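Local coordinates for protein activating signal cointegrator 1 complex subunit 2 (Homo sapiens, PDB 6YXQ) that binds K63-linked polyubiquitin chains and recruits the helicase subunit ASCC3 and the demethylase ALKBH3 to sites of DNA alkylation damage, at residues Leu309-Leu312 with Trp313-Ser317; Tyr252-Asp255 with Thr256-Leu260; Leu76-Asp79 with Lys80-Gln84. All coordinates share one frame; numbering follows the deposited sequence.

In the fold
In this N-terminal, largely helical part of ASCC2, bound to a chain of ASCC3, contact 3 (76-84) comes first, spanning the junction where helix 53-75 ends and helix 78-87 begins; contact 2 (252-260) lies on helix 243-266 and contact 1 (309-317) near the start of helix 306-340. Each is an uninterrupted stretch, so none closes a long loop, and the three follow in series without nesting or crossing. Contacts 1 and 2 touch through Arg315 on Cys254 and Leu316 on Leu253, joining helices 243-266 and 306-340 where both also meet ASCC3. Contact 3 stands apart, its centre about 46 Å from that of contact 1, and packs against helices 53-75, 114-135 and 147-156.

Contact 1 (Leu309-Leu312 with Trp313-Ser317); sequences LGDL and WQRLS
Asp311 and Arg315, one helical turn apart, meet in an i to i+4 salt bridge. NE lies almost equally far from the two carboxylate oxygens, 3.0 Å from Asp311 OD1 and 3.1 Å from Asp311 OD2. The hydrogen bond itself goes to OD2, with a nearly straight N-H (167°); that oxygen lies in the guanidinium plane and is approached on its syn side, though from somewhat out of the carboxylate plane. The two flat groups are nonetheless turned almost at right angles, their planes 83° apart, so this is not the coplanar, two-pronged pairing in which two nitrogens face two oxygens. Torsions explain the meeting: Asp311 CG stands anti to the backbone N (chi1 168°), while Arg315 CG is anti to its own carbonyl carbon, beside the backbone N, so that the chain, extended from CG to NE, heads back toward Asp311.

Further along, Ser317 OG folds back to hydrogen-bond Trp313 O at 2.8 Å, reaching the carbonyl from the face opposite to that used by Ser317 N. The same hydroxyl oxygen sits over one face of the Trp313 ring, toward its rim. Beneath these side chains runs the regular backbone bonding of the helix, with Arg315 N, for example, giving its hydrogen to Asp311 O.

In the second shell, Arg315 NH1 is held by the carbonyl of Phe106, and Glu108 touches both Asp311 and Arg315, while Leu312 packs on Val250 of helix 243-266 and Ile298 of helix 279-300. Leu180 of the ASCC3 chain lies against Arg315, and Phe183 of ASCC3 gives its backbone N-H to Gln314 OE1. The i to i+4 ion pair and the back-bonded serine are ordinary features of an alpha-helix, here one at a subunit interface.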
ATOM      1  N   LEU B 309     -10.069  12.638  23.332  1.00 93.74           N
ATOM      2  CA  LEU B 309      -9.213  12.025  24.342  1.00 80.00           C
ATOM      3  C   LEU B 309      -9.455  10.525  24.460  1.00 84.75           C
ATOM      4  O   LEU B 309      -8.513   9.771  24.721  1.00 85.06           O
ATOM      5  CB  LEU B 309      -9.424  12.709  25.688  1.00 77.79           C
ATOM      6  CG  LEU B 309      -8.503  13.897  25.989  1.00 84.79           C
ATOM      7  CD1 LEU B 309      -7.052  13.480  25.897  1.00 86.86           C
ATOM      8  CD2 LEU B 309      -8.779  15.080  25.078  1.00 95.13           C
ATOM      9  N   GLY B 310     -10.691  10.071  24.249  1.00 81.26           N
ATOM     10  CA  GLY B 310     -10.943   8.637  24.223  1.00 72.87           C
ATOM     11  C   GLY B 310     -10.285   7.949  23.040  1.00 67.54           C
ATOM     12  O   GLY B 310      -9.756   6.838  23.169  1.00 82.15           O
ATOM     13  N   ASP B 311     -10.302   8.597  21.873  1.00 61.04           N
ATOM     14  CA  ASP B 311      -9.576   8.067  20.724  1.00 72.78           C
ATOM     15  C   ASP B 311      -8.077   8.004  21.001  1.00 77.95           C
ATOM     16  O   ASP B 311      -7.412   7.010  20.678  1.00 74.47           O
ATOM     17  CB  ASP B 311      -9.852   8.928  19.493  1.00 71.37           C
ATOM     18  CG  ASP B 311      -8.913   8.618  18.345  1.00 78.73           C
ATOM     19  OD1 ASP B 311      -8.882   7.453  17.894  1.00 75.70           O
ATOM     20  OD2 ASP B 311      -8.202   9.539  17.899  1.00 83.64           O
ATOM     21  N   LEU B 312      -7.524   9.064  21.589  1.00 78.67           N
ATOM     22  CA  LEU B 312      -6.110   9.063  21.940  1.00 73.93           C
ATOM     23  C   LEU B 312      -5.794   7.954  22.936  1.00 88.08           C
ATOM     24  O   LEU B 312      -4.722   7.344  22.881  1.00 87.05           O
ATOM     25  CB  LEU B 312      -5.720  10.423  22.512  1.00 69.89           C
ATOM     26  CG  LEU B 312      -5.137  11.465  21.561  1.00 67.57           C
ATOM     27  CD1 LEU B 312      -6.000  11.642  20.325  1.00 83.41           C
ATOM     28  CD2 LEU B 312      -4.959  12.780  22.292  1.00 78.52           C
ATOM     29  N   TRP B 313      -6.718   7.682  23.858  1.00 85.06           N
ATOM     30  CA  TRP B 313      -6.517   6.594  24.809  1.00 79.94           C
ATOM     31  C   TRP B 313      -6.480   5.249  24.099  1.00 77.09           C
ATOM     32  O   TRP B 313      -5.632   4.395  24.399  1.00 93.16           O
ATOM     33  CB  TRP B 313      -7.623   6.613  25.859  1.00 74.44           C
ATOM     34  CG  TRP B 313      -7.471   5.533  26.851  1.00 64.89           C
ATOM     35  CD1 TRP B 313      -8.107   4.330  26.856  1.00 75.59           C
ATOM     36  CD2 TRP B 313      -6.611   5.542  27.989  1.00 79.02           C
ATOM     37  NE1 TRP B 313      -7.700   3.585  27.937  1.00 85.41           N
ATOM     38  CE2 TRP B 313      -6.781   4.309  28.650  1.00 84.43           C
ATOM     39  CE3 TRP B 313      -5.717   6.475  28.522  1.00 92.09           C
ATOM     40  CZ2 TRP B 313      -6.090   3.985  29.815  1.00 81.13           C
ATOM     41  CZ3 TRP B 313      -5.031   6.152  29.677  1.00 91.65           C
ATOM     42  CH2 TRP B 313      -5.221   4.919  30.311  1.00 88.16           C
ATOM     43  N   GLN B 314      -7.417   5.031  23.175  1.00 74.61           N
ATOM     44  CA  GLN B 314      -7.410   3.804  22.383  1.00 75.99           C
ATOM     45  C   GLN B 314      -6.083   3.632  21.660  1.00 71.67           C
ATOM     46  O   GLN B 314      -5.479   2.552  21.683  1.00 75.88           O
ATOM     47  CB  GLN B 314      -8.565   3.811  21.380  1.00 74.77           C
ATOM     48  CG  GLN B 314      -9.934   3.729  22.018  1.00 83.23           C
ATOM     49  CD  GLN B 314     -10.200   2.376  22.631  1.00 80.65           C
ATOM     50  OE1 GLN B 314      -9.956   1.338  22.008  1.00 81.38           O
ATOM     51  NE2 GLN B 314     -10.693   2.377  23.864  1.00 76.51           N
ATOM     52  N   ARG B 315      -5.609   4.705  21.021  1.00 63.76           N
ATOM     53  CA  ARG B 315      -4.355   4.643  20.275  1.00 67.93           C
ATOM     54  C   ARG B 315      -3.166   4.389  21.192  1.00 78.01           C
ATOM     55  O   ARG B 315      -2.264   3.621  20.843  1.00 82.82           O
ATOM     56  CB  ARG B 315      -4.153   5.934  19.483  1.00 65.33           C
ATOM     57  CG  ARG B 315      -5.261   6.190  18.485  1.00 66.52           C
ATOM     58  CD  ARG B 315      -5.009   7.405  17.604  1.00 66.69           C
ATOM     59  NE  ARG B 315      -6.130   7.605  16.692  1.00 66.02           N
ATOM     60  CZ  ARG B 315      -6.282   6.940  15.554  1.00 79.00           C
ATOM     61  NH1 ARG B 315      -5.368   6.049  15.185  1.00 70.59           N
ATOM     62  NH2 ARG B 315      -7.340   7.166  14.784  1.00 83.71           N
ATOM     63  N   LEU B 316      -3.141   5.023  22.367  1.00 63.97           N
ATOM     64  CA  LEU B 316      -2.038   4.817  23.300  1.00 62.99           C
ATOM     65  C   LEU B 316      -1.988   3.375  23.789  1.00 75.51           C
ATOM     66  O   LEU B 316      -0.910   2.771  23.850  1.00 90.84           O
ATOM     67  CB  LEU B 316      -2.167   5.777  24.482  1.00 67.92           C
ATOM     68  CG  LEU B 316      -1.027   5.728  25.499  1.00 69.48           C
ATOM     69  CD1 LEU B 316       0.304   5.996  24.808  1.00 64.32           C
ATOM     70  CD2 LEU B 316      -1.260   6.704  26.652  1.00 68.88           C
ATOM     71  N   SER B 317      -3.143   2.806  24.145  1.00 75.38           N
ATOM     72  CA  SER B 317      -3.161   1.413  24.586  1.00 74.62           C
ATOM     73  C   SER B 317      -2.758   0.473  23.456  1.00 78.66           C
ATOM     74  O   SER B 317      -2.004  -0.489  23.672  1.00 89.25           O
ATOM     75  CB  SER B 317      -4.540   1.059  25.131  1.00 71.31           C
ATOM     76  OG  SER B 317      -5.039   2.120  25.924  1.00 75.75           O
TER

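Contact 2 (Tyr252-Asp255 with Thr256-Leu260); sequences YLCD and TCTTL
Thr256, Thr258 and Thr259 each turn a hydroxyl back onto the carbonyl four residues earlier, those of Tyr252, Cys254 and Asp255. All three share one conformation, with OG1 beside the backbone N and CG2 anti to it (chi1 -53° for Thr256), which is what brings the hydroxyl within range of the preceding turn. Thr256 OG1 donates to Tyr252 O at 2.6 Å, from above the carbonyl plane, and Thr258 OG1 to Cys254 O at 2.8 Å. Each of these carbonyls also takes the amide of the same threonine, from the other face, so each oxygen is gripped by two donors. This is the familiar way in which threonines inside an alpha-helix satisfy buried hydroxyls, here on helix 243-266, packed against helices 193-216, 279-300 and 306-340 and meeting ASCC3. Thr256 OG1 also sits over one face of the Tyr252 ring, toward its rim. Asp255 and Thr259 are joined by a water that donates to Asp255 OD1 (3.0 Å) and to Thr259 OG1 (3.1 Å). The other carboxylate oxygen, OD2, accepts the backbone N-H of Leu10 of the ASCC3 chain, while Thr258 OG1 has a further hydrogen bond with His318 NE2. On the apolar side, Leu253 CD1 rests 3.6 Å from Cys257 SG, and Leu253 reaches on to Phe286 and Met294 of helix 279-300.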
ATOM      1  N   TYR B 252       1.517   9.779  15.658  1.00 66.76           N
ATOM      2  CA  TYR B 252       2.832   9.375  15.176  1.00 71.71           C
ATOM      3  C   TYR B 252       3.310   8.112  15.879  1.00 70.89           C
ATOM      4  O   TYR B 252       3.802   7.176  15.238  1.00 73.34           O
ATOM      5  CB  TYR B 252       3.808  10.530  15.396  1.00 80.89           C
ATOM      6  CG  TYR B 252       5.151  10.404  14.719  1.00 67.29           C
ATOM      7  CD1 TYR B 252       5.284   9.800  13.474  1.00 71.86           C
ATOM      8  CD2 TYR B 252       6.286  10.913  15.321  1.00 64.12           C
ATOM      9  CE1 TYR B 252       6.521   9.698  12.859  1.00 65.53           C
ATOM     10  CE2 TYR B 252       7.518  10.817  14.715  1.00 77.91           C
ATOM     11  CZ  TYR B 252       7.631  10.210  13.489  1.00 73.44           C
ATOM     12  OH  TYR B 252       8.869  10.125  12.904  1.00 82.16           O
ATOM     13  N   LEU B 253       3.167   8.068  17.206  1.00 74.36           N
ATOM     14  CA  LEU B 253       3.608   6.901  17.960  1.00 64.89           C
ATOM     15  C   LEU B 253       2.827   5.656  17.557  1.00 69.67           C
ATOM     16  O   LEU B 253       3.413   4.582  17.369  1.00 82.11           O
ATOM     17  CB  LEU B 253       3.465   7.166  19.458  1.00 58.49           C
ATOM     18  CG  LEU B 253       3.739   5.977  20.382  1.00 61.03           C
ATOM     19  CD1 LEU B 253       5.208   5.557  20.353  1.00 52.76           C
ATOM     20  CD2 LEU B 253       3.303   6.318  21.793  1.00 54.27           C
ATOM     21  N   CYS B 254       1.502   5.783  17.421  1.00 65.19           N
ATOM     22  CA  CYS B 254       0.655   4.661  17.023  1.00 71.88           C
ATOM     23  C   CYS B 254       1.025   4.152  15.635  1.00 68.51           C
ATOM     24  O   CYS B 254       1.150   2.937  15.420  1.00 61.36           O
ATOM     25  CB  CYS B 254      -0.814   5.081  17.063  1.00 70.24           C
ATOM     26  SG  CYS B 254      -1.957   3.788  16.536  1.00 80.36           S
ATOM     27  N   ASP B 255       1.184   5.069  14.672  1.00 58.42           N
ATOM     28  CA  ASP B 255       1.597   4.657  13.334  1.00 74.27           C
ATOM     29  C   ASP B 255       2.936   3.941  13.381  1.00 72.02           C
ATOM     30  O   ASP B 255       3.112   2.899  12.738  1.00 59.40           O
ATOM     31  CB  ASP B 255       1.674   5.861  12.394  1.00 82.97           C
ATOM     32  CG  ASP B 255       2.200   5.493  10.998  1.00 78.91           C
ATOM     33  OD1 ASP B 255       1.370   5.265  10.095  1.00 85.78           O
ATOM     34  OD2 ASP B 255       3.425   5.456  10.793  1.00 70.50           O
ATOM     35  N   THR B 256       3.879   4.475  14.165  1.00 67.79           N
ATOM     36  CA  THR B 256       5.229   3.924  14.213  1.00 68.31           C
ATOM     37  C   THR B 256       5.232   2.516  14.795  1.00 67.34           C
ATOM     38  O   THR B 256       5.853   1.598  14.236  1.00 66.33           O
ATOM     39  CB  THR B 256       6.127   4.849  15.034  1.00 67.34           C
ATOM     40  OG1 THR B 256       6.042   6.183  14.518  1.00 79.47           O
ATOM     41  CG2 THR B 256       7.563   4.375  14.984  1.00 63.97           C
ATOM     42  N   CYS B 257       4.540   2.327  15.926  1.00 56.40           N
ATOM     43  CA  CYS B 257       4.493   1.011  16.560  1.00 49.86           C
ATOM     44  C   CYS B 257       3.750   0.002  15.704  1.00 59.61           C
ATOM     45  O   CYS B 257       4.194  -1.146  15.575  1.00 78.55           O
ATOM     46  CB  CYS B 257       3.846   1.086  17.942  1.00 54.37           C
ATOM     47  SG  CYS B 257       4.637   2.187  19.122  1.00 71.28           S
ATOM     48  N   THR B 258       2.619   0.400  15.118  1.00 56.58           N
ATOM     49  CA  THR B 258       1.887  -0.516  14.255  1.00 58.00           C
ATOM     50  C   THR B 258       2.723  -0.929  13.052  1.00 68.94           C
ATOM     51  O   THR B 258       2.757  -2.113  12.693  1.00 65.62           O
ATOM     52  CB  THR B 258       0.577   0.131  13.816  1.00 60.07           C
ATOM     53  OG1 THR B 258      -0.153   0.553  14.971  1.00 66.87           O
ATOM     54  CG2 THR B 258      -0.265  -0.839  13.029  1.00 55.50           C
ATOM     55  N   THR B 259       3.425   0.023  12.427  1.00 62.81           N
ATOM     56  CA  THR B 259       4.227  -0.300  11.250  1.00 51.13           C
ATOM     57  C   THR B 259       5.382  -1.230  11.602  1.00 68.19           C
ATOM     58  O   THR B 259       5.608  -2.238  10.921  1.00 75.92           O
ATOM     59  CB  THR B 259       4.753   0.978  10.605  1.00 55.60           C
ATOM     60  OG1 THR B 259       3.665   1.882  10.390  1.00 74.03           O
ATOM     61  CG2 THR B 259       5.411   0.659   9.278  1.00 57.38           C
ATOM     62  N   LEU B 260       6.132  -0.904  12.660  1.00 69.17           N
ATOM     63  CA  LEU B 260       7.222  -1.777  13.084  1.00 66.44           C
ATOM     64  C   LEU B 260       6.713  -3.173  13.431  1.00 71.39           C
ATOM     65  O   LEU B 260       7.300  -4.185  13.014  1.00 77.35           O
ATOM     66  CB  LEU B 260       7.943  -1.155  14.277  1.00 70.25           C
ATOM     67  CG  LEU B 260       8.815   0.049  13.943  1.00 64.69           C
ATOM     68  CD1 LEU B 260       9.580   0.517  15.172  1.00 67.03           C
ATOM     69  CD2 LEU B 260       9.759  -0.323  12.824  1.00 59.30           C
TER
HETATM   70  O   HOH W   1       2.402   3.305   8.000  1.00 77.52           O

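Contact 3 (Leu76-Asp79 with Lys80-Gln84); sequences LPHD and KFWCQ
The backbone leaves helix 53-75 at Leu76, passes the N-cap position at Pro77 and re-enters helix, its first turn fastened by Phe81 N to Pro77 O at 2.7 Å with the donor nearly along the C=O axis. Across the new turn His78 and Trp82 pair obliquely: Trp82 CD1 lies over one face of the imidazole, the centroids of the imidazole and the indole five-membered ring are 4.4 Å apart and the planes are inclined at 55°. With CG anti to the backbone N (chi1 -177°), His78 is carried across that five-membered ring of Trp82, which itself packs on Met134, Phe150 and Ile153. Lys80 bends at its last two torsions to lay CE 3.4 Å from Pro77 CG and to form a salt bridge, NZ donating to the syn lone pair of Asp79 OD2 at 3.2 Å. Leu76 CB meets Phe81 CB at 4.0 Å, while the Phe81 ring forms a cation-pi pair with Arg133, which also hydrogen-bonds Leu76 O. Chemically, the turn is two-sided: Phe81 and Trp82 are buried against neighbouring helices, whereas Lys80 is exposed and Asp79 partly so; Asp79, near the helix N terminus, probably interacts favourably with the helix dipole as well as with Lys80.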
ATOM      1  N   LEU B  76       0.084  -6.370 -19.104  1.00 93.19           N
ATOM      2  CA  LEU B  76       1.320  -6.499 -19.882  1.00 81.51           C
ATOM      3  C   LEU B  76       1.983  -7.871 -19.755  1.00 83.02           C
ATOM      4  O   LEU B  76       1.732  -8.605 -18.789  1.00 86.20           O
ATOM      5  CB  LEU B  76       2.316  -5.414 -19.464  1.00 71.34           C
ATOM      6  CG  LEU B  76       2.036  -4.005 -19.982  1.00 71.83           C
ATOM      7  CD1 LEU B  76       2.997  -3.017 -19.361  1.00 73.68           C
ATOM      8  CD2 LEU B  76       2.118  -3.957 -21.490  1.00 65.66           C
ATOM      9  N   PRO B  77       2.819  -8.259 -20.713  1.00 83.07           N
ATOM     10  CA  PRO B  77       3.537  -9.533 -20.612  1.00 87.72           C
ATOM     11  C   PRO B  77       4.766  -9.406 -19.721  1.00 97.58           C
ATOM     12  O   PRO B  77       5.173  -8.316 -19.322  1.00112.48           O
ATOM     13  CB  PRO B  77       3.937  -9.848 -22.060  1.00 78.21           C
ATOM     14  CG  PRO B  77       3.237  -8.831 -22.909  1.00 66.49           C
ATOM     15  CD  PRO B  77       2.968  -7.650 -22.043  1.00 84.58           C
ATOM     16  N   HIS B  78       5.358 -10.563 -19.418  1.00 85.75           N
ATOM     17  CA  HIS B  78       6.485 -10.587 -18.492  1.00 82.04           C
ATOM     18  C   HIS B  78       7.625  -9.709 -18.988  1.00 97.26           C
ATOM     19  O   HIS B  78       8.191  -8.924 -18.217  1.00106.98           O
ATOM     20  CB  HIS B  78       6.959 -12.024 -18.279  1.00 91.83           C
ATOM     21  CG  HIS B  78       8.079 -12.152 -17.292  1.00111.96           C
ATOM     22  ND1 HIS B  78       9.402 -11.986 -17.639  1.00114.01           N
ATOM     23  CD2 HIS B  78       8.072 -12.433 -15.966  1.00111.85           C
ATOM     24  CE1 HIS B  78      10.162 -12.159 -16.571  1.00112.36           C
ATOM     25  NE2 HIS B  78       9.379 -12.431 -15.543  1.00110.13           N
ATOM     26  N   ASP B  79       7.960  -9.802 -20.275  1.00103.51           N
ATOM     27  CA  ASP B  79       9.100  -9.048 -20.787  1.00108.55           C
ATOM     28  C   ASP B  79       8.817  -7.550 -20.773  1.00103.41           C
ATOM     29  O   ASP B  79       9.647  -6.756 -20.313  1.00 94.29           O
ATOM     30  CB  ASP B  79       9.465  -9.522 -22.198  1.00118.62           C
ATOM     31  CG  ASP B  79       8.255  -9.688 -23.097  1.00123.56           C
ATOM     32  OD1 ASP B  79       7.328 -10.436 -22.724  1.00125.07           O
ATOM     33  OD2 ASP B  79       8.236  -9.068 -24.182  1.00124.22           O
ATOM     34  N   LYS B  80       7.639  -7.144 -21.248  1.00102.00           N
ATOM     35  CA  LYS B  80       7.340  -5.721 -21.360  1.00111.03           C
ATOM     36  C   LYS B  80       6.972  -5.094 -20.020  1.00 99.11           C
ATOM     37  O   LYS B  80       7.262  -3.911 -19.799  1.00 92.60           O
ATOM     38  CB  LYS B  80       6.232  -5.499 -22.396  1.00128.55           C
ATOM     39  CG  LYS B  80       6.507  -6.212 -23.725  1.00138.31           C
ATOM     40  CD  LYS B  80       5.302  -6.216 -24.666  1.00134.18           C
ATOM     41  CE  LYS B  80       5.132  -7.564 -25.386  1.00134.87           C
ATOM     42  NZ  LYS B  80       6.218  -7.945 -26.330  1.00133.68           N
ATOM     43  N   PHE B  81       6.360  -5.863 -19.114  1.00103.23           N
ATOM     44  CA  PHE B  81       6.080  -5.350 -17.774  1.00102.91           C
ATOM     45  C   PHE B  81       7.370  -5.031 -17.035  1.00 91.72           C
ATOM     46  O   PHE B  81       7.490  -3.983 -16.388  1.00 92.51           O
ATOM     47  CB  PHE B  81       5.254  -6.360 -16.973  1.00106.37           C
ATOM     48  CG  PHE B  81       5.302  -6.143 -15.480  1.00104.59           C
ATOM     49  CD1 PHE B  81       4.498  -5.188 -14.877  1.00105.09           C
ATOM     50  CD2 PHE B  81       6.143  -6.901 -14.678  1.00107.82           C
ATOM     51  CE1 PHE B  81       4.535  -4.987 -13.503  1.00 96.99           C
ATOM     52  CE2 PHE B  81       6.188  -6.700 -13.305  1.00103.22           C
ATOM     53  CZ  PHE B  81       5.378  -5.745 -12.717  1.00 91.71           C
ATOM     54  N   TRP B  82       8.345  -5.936 -17.114  1.00 94.07           N
ATOM     55  CA  TRP B  82       9.609  -5.710 -16.425  1.00 88.05           C
ATOM     56  C   TRP B  82      10.382  -4.559 -17.055  1.00 90.88           C
ATOM     57  O   TRP B  82      11.000  -3.758 -16.341  1.00 93.52           O
ATOM     58  CB  TRP B  82      10.432  -6.997 -16.418  1.00 80.47           C
ATOM     59  CG  TRP B  82      10.134  -7.863 -15.234  1.00 81.51           C
ATOM     60  CD1 TRP B  82       9.456  -9.049 -15.231  1.00 88.76           C
ATOM     61  CD2 TRP B  82      10.498  -7.604 -13.874  1.00 83.47           C
ATOM     62  NE1 TRP B  82       9.381  -9.546 -13.953  1.00 98.43           N
ATOM     63  CE2 TRP B  82      10.013  -8.678 -13.101  1.00 97.98           C
ATOM     64  CE3 TRP B  82      11.195  -6.572 -13.235  1.00 80.90           C
ATOM     65  CZ2 TRP B  82      10.199  -8.747 -11.720  1.00100.08           C
ATOM     66  CZ3 TRP B  82      11.378  -6.641 -11.864  1.00 71.79           C
ATOM     67  CH2 TRP B  82      10.883  -7.720 -11.122  1.00 85.82           C
ATOM     68  N   CYS B  83      10.353  -4.451 -18.387  1.00 92.33           N
ATOM     69  CA  CYS B  83      10.925  -3.281 -19.045  1.00 95.79           C
ATOM     70  C   CYS B  83      10.316  -2.002 -18.492  1.00 97.75           C
ATOM     71  O   CYS B  83      11.034  -1.056 -18.135  1.00102.14           O
ATOM     72  CB  CYS B  83      10.700  -3.355 -20.556  1.00 89.15           C
ATOM     73  SG  CYS B  83      11.737  -4.531 -21.423  1.00 99.63           S
ATOM     74  N   GLN B  84       8.986  -1.960 -18.413  1.00 90.27           N
ATOM     75  CA  GLN B  84       8.311  -0.765 -17.925  1.00 93.42           C
ATOM     76  C   GLN B  84       8.746  -0.436 -16.501  1.00 96.87           C
ATOM     77  O   GLN B  84       9.134   0.701 -16.211  1.00 94.46           O
ATOM     78  CB  GLN B  84       6.796  -0.951 -18.011  1.00 92.83           C
ATOM     79  CG  GLN B  84       5.997   0.336 -17.862  1.00 99.03           C
ATOM     80  CD  GLN B  84       6.093   1.235 -19.079  1.00 98.98           C
ATOM     81  OE1 GLN B  84       6.480   0.796 -20.161  1.00103.18           O
ATOM     82  NE2 GLN B  84       5.738   2.502 -18.906  1.00102.06           N
TER